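Local atomic coordinates of homocysteine S-methyltransferase (PDB entry 5DMM), a protein that catalyses methyl transfer from S-methylmethionine, or less efficiently S-adenosylmethionine, to homocysteine, yielding methionine with the help of a zinc ion. Residues A[22-27]-A[32-37]. Sequence-based numbering, arbitrary orientation.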
ATOM      1  N   ALA A  22      10.148  -0.860  -0.367  1.00 17.78           N
ATOM      2  CA  ALA A  22      10.224  -0.219   0.943  1.00 18.74           C
ATOM      3  C   ALA A  22      10.878   1.169   0.896  1.00 17.43           C
ATOM      4  O   ALA A  22      11.831   1.417   0.156  1.00 17.04           O
ATOM      5  CB  ALA A  22      10.972  -1.121   1.926  1.00 21.48           C
ATOM      6  N   MET A  23      10.351   2.059   1.724  1.00 18.91           N
ATOM      7  CA  MET A  23      10.843   3.421   1.872  1.00 18.15           C
ATOM      8  C   MET A  23      11.999   3.435   2.870  1.00 23.69           C
ATOM      9  O   MET A  23      13.026   4.082   2.642  1.00 20.75           O
ATOM     10  CB  MET A  23       9.676   4.327   2.319  1.00 23.63           C
ATOM     11  CG  MET A  23      10.006   5.740   2.772  1.00 24.64           C
ATOM     12  SD  MET A  23      10.752   6.743   1.480  1.00 24.56           S
ATOM     13  CE  MET A  23       9.430   6.936   0.278  1.00 20.78           C
ATOM     14  N   ALA A  24      11.837   2.680   3.954  1.00 21.21           N
ATOM     15  CA  ALA A  24      12.762   2.711   5.093  1.00 29.32           C
ATOM     16  C   ALA A  24      14.204   2.351   4.741  1.00 29.64           C
ATOM     17  O   ALA A  24      15.137   3.025   5.188  1.00 27.04           O
ATOM     18  CB  ALA A  24      12.259   1.780   6.187  1.00 28.83           C
ATOM     19  N   THR A  25      14.381   1.279   3.964  1.00 26.17           N
ATOM     20  CA  THR A  25      15.715   0.829   3.556  1.00 29.43           C
ATOM     21  C   THR A  25      16.501   1.958   2.911  1.00 26.81           C
ATOM     22  O   THR A  25      17.663   2.201   3.241  1.00 23.01           O
ATOM     23  CB  THR A  25      15.643  -0.348   2.554  1.00 30.17           C
ATOM     24  OG1 THR A  25      14.740  -0.019   1.488  1.00 24.67           O
ATOM     25  CG2 THR A  25      15.157  -1.605   3.234  1.00 29.46           C
ATOM     26  N   GLU A  26      15.841   2.648   1.993  1.00 24.93           N
ATOM     27  CA  GLU A  26      16.461   3.699   1.210  1.00 21.17           C
ATOM     28  C   GLU A  26      16.756   4.936   2.046  1.00 23.35           C
ATOM     29  O   GLU A  26      17.784   5.576   1.860  1.00 21.90           O
ATOM     30  CB  GLU A  26      15.567   4.056   0.023  1.00 25.55           C
ATOM     31  CG  GLU A  26      15.810   3.172  -1.195  1.00 29.50           C
ATOM     32  CD  GLU A  26      16.832   3.775  -2.146  1.00 28.26           C
ATOM     33  OE1 GLU A  26      16.963   5.022  -2.165  1.00 30.36           O
ATOM     34  OE2 GLU A  26      17.503   3.015  -2.876  1.00 24.42           O
ATOM     35  N   LEU A  27      15.855   5.275   2.960  1.00 20.25           N
ATOM     36  CA  LEU A  27      16.089   6.437   3.826  1.00 18.16           C
ATOM     37  C   LEU A  27      17.265   6.189   4.756  1.00 22.65           C
ATOM     38  O   LEU A  27      18.113   7.069   4.961  1.00 22.53           O
ATOM     39  CB  LEU A  27      14.838   6.763   4.637  1.00 20.91           C
ATOM     40  CG  LEU A  27      13.661   7.319   3.844  1.00 22.70           C
ATOM     41  CD1 LEU A  27      12.457   7.563   4.766  1.00 18.10           C
ATOM     42  CD2 LEU A  27      14.057   8.622   3.150  1.00 17.43           C
ATOM     43  N   CYS A  32      19.319   8.345   7.395  1.00 19.77           N
ATOM     44  CA  CYS A  32      18.227   8.542   8.346  1.00 26.55           C
ATOM     45  C   CYS A  32      18.224   7.549   9.501  1.00 29.09           C
ATOM     46  O   CYS A  32      18.437   6.352   9.313  1.00 31.48           O
ATOM     47  CB  CYS A  32      16.889   8.465   7.621  1.00 29.14           C
ATOM     48  SG  CYS A  32      16.553   9.927   6.659  1.00 29.58           S
ATOM     49  N   ASN A  33      17.967   8.061  10.700  1.00 29.84           N
ATOM     50  CA  ASN A  33      17.711   7.209  11.850  1.00 39.50           C
ATOM     51  C   ASN A  33      16.215   7.107  12.078  1.00 40.12           C
ATOM     52  O   ASN A  33      15.572   8.078  12.476  1.00 40.84           O
ATOM     53  CB  ASN A  33      18.408   7.740  13.105  1.00 39.72           C
ATOM     54  CG  ASN A  33      17.902   7.079  14.375  1.00 48.60           C
ATOM     55  OD1 ASN A  33      17.250   7.718  15.204  1.00 51.17           O
ATOM     56  ND2 ASN A  33      18.186   5.788  14.530  1.00 52.96           N
ATOM     57  N   LEU A  34      15.663   5.932  11.806  1.00 37.89           N
ATOM     58  CA  LEU A  34      14.236   5.709  11.981  1.00 40.98           C
ATOM     59  C   LEU A  34      14.018   4.985  13.300  1.00 39.59           C
ATOM     60  O   LEU A  34      13.903   3.765  13.334  1.00 40.45           O
ATOM     61  CB  LEU A  34      13.658   4.913  10.806  1.00 35.28           C
ATOM     62  CG  LEU A  34      14.046   5.405   9.404  1.00 32.45           C
ATOM     63  CD1 LEU A  34      13.301   4.612   8.311  1.00 30.03           C
ATOM     64  CD2 LEU A  34      13.809   6.902   9.235  1.00 26.10           C
ATOM     65  N   ALA A  35      13.951   5.758  14.381  1.00 43.10           N
ATOM     66  CA  ALA A  35      14.030   5.221  15.738  1.00 48.33           C
ATOM     67  C   ALA A  35      12.750   4.538  16.216  1.00 41.31           C
ATOM     68  O   ALA A  35      12.798   3.633  17.049  1.00 42.66           O
ATOM     69  CB  ALA A  35      14.411   6.336  16.703  1.00 55.05           C
ATOM     70  N   ASP A  36      11.608   4.970  15.697  1.00 38.07           N
ATOM     71  CA  ASP A  36      10.333   4.427  16.137  1.00 40.70           C
ATOM     72  C   ASP A  36       9.338   4.401  14.988  1.00 36.41           C
ATOM     73  O   ASP A  36       9.634   4.885  13.899  1.00 30.93           O
ATOM     74  CB  ASP A  36       9.775   5.252  17.293  1.00 39.04           C
ATOM     75  CG  ASP A  36       9.392   6.648  16.869  1.00 38.79           C
ATOM     76  OD1 ASP A  36       8.242   6.828  16.430  1.00 39.84           O
ATOM     77  OD2 ASP A  36      10.242   7.563  16.958  1.00 46.87           O
ATOM     78  N   SER A  37       8.149   3.865  15.242  1.00 32.31           N
ATOM     79  CA  SER A  37       7.164   3.683  14.184  1.00 31.85           C
ATOM     80  C   SER A  37       6.529   4.988  13.719  1.00 31.89           C
ATOM     81  O   SER A  37       5.784   4.992  12.745  1.00 33.37           O
ATOM     82  CB  SER A  37       6.065   2.724  14.642  1.00 32.46           C
ATOM     83  OG  SER A  37       5.201   3.351  15.576  1.00 37.11           O
TER
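L27 and C32 meet through backbone and side chain together, while A24 packs against one methyl of L34. Both pairs lie where helix 24-29 ends, in a turn consistent with a Schellman motif that follows the first strand, 17-18, of the TIM barrel: the chain leaves the helix and folds back beside it before helix 39-46. The backbone evidence is the C32 N to L27 O hydrogen bond, 3.0 Å long and nearly straight (160° at the hydrogen). Its spacing of five residues, joined to the apolar contact of L27 CB with C32 CB at 4.0 Å, is what the outer bond of such a motif would give. C32 has its sulfur anti to its own carbonyl carbon (chi1 -75°), which lays C32 SG alongside L27, 4.1 Å from L27 CB. Beyond the turn, L34 reaches back to the helix. L34 CD1 continues the extended side chain (chi2 -175°) and meets A24 CB at 3.7 Å, so the leucine presents one methyl to the helix. Further packing comes from helix 39-46, where W39 touches both L27 and L34, and from L50 of helix 48-61 against C32. The A24 side chain lies about 8 Å from the bound homocysteine, placing this end of the contact near the substrate pocket. L34 CD1 bears on the A24 backbone as well as its methyl, lying 3.8 Å from A24 CA.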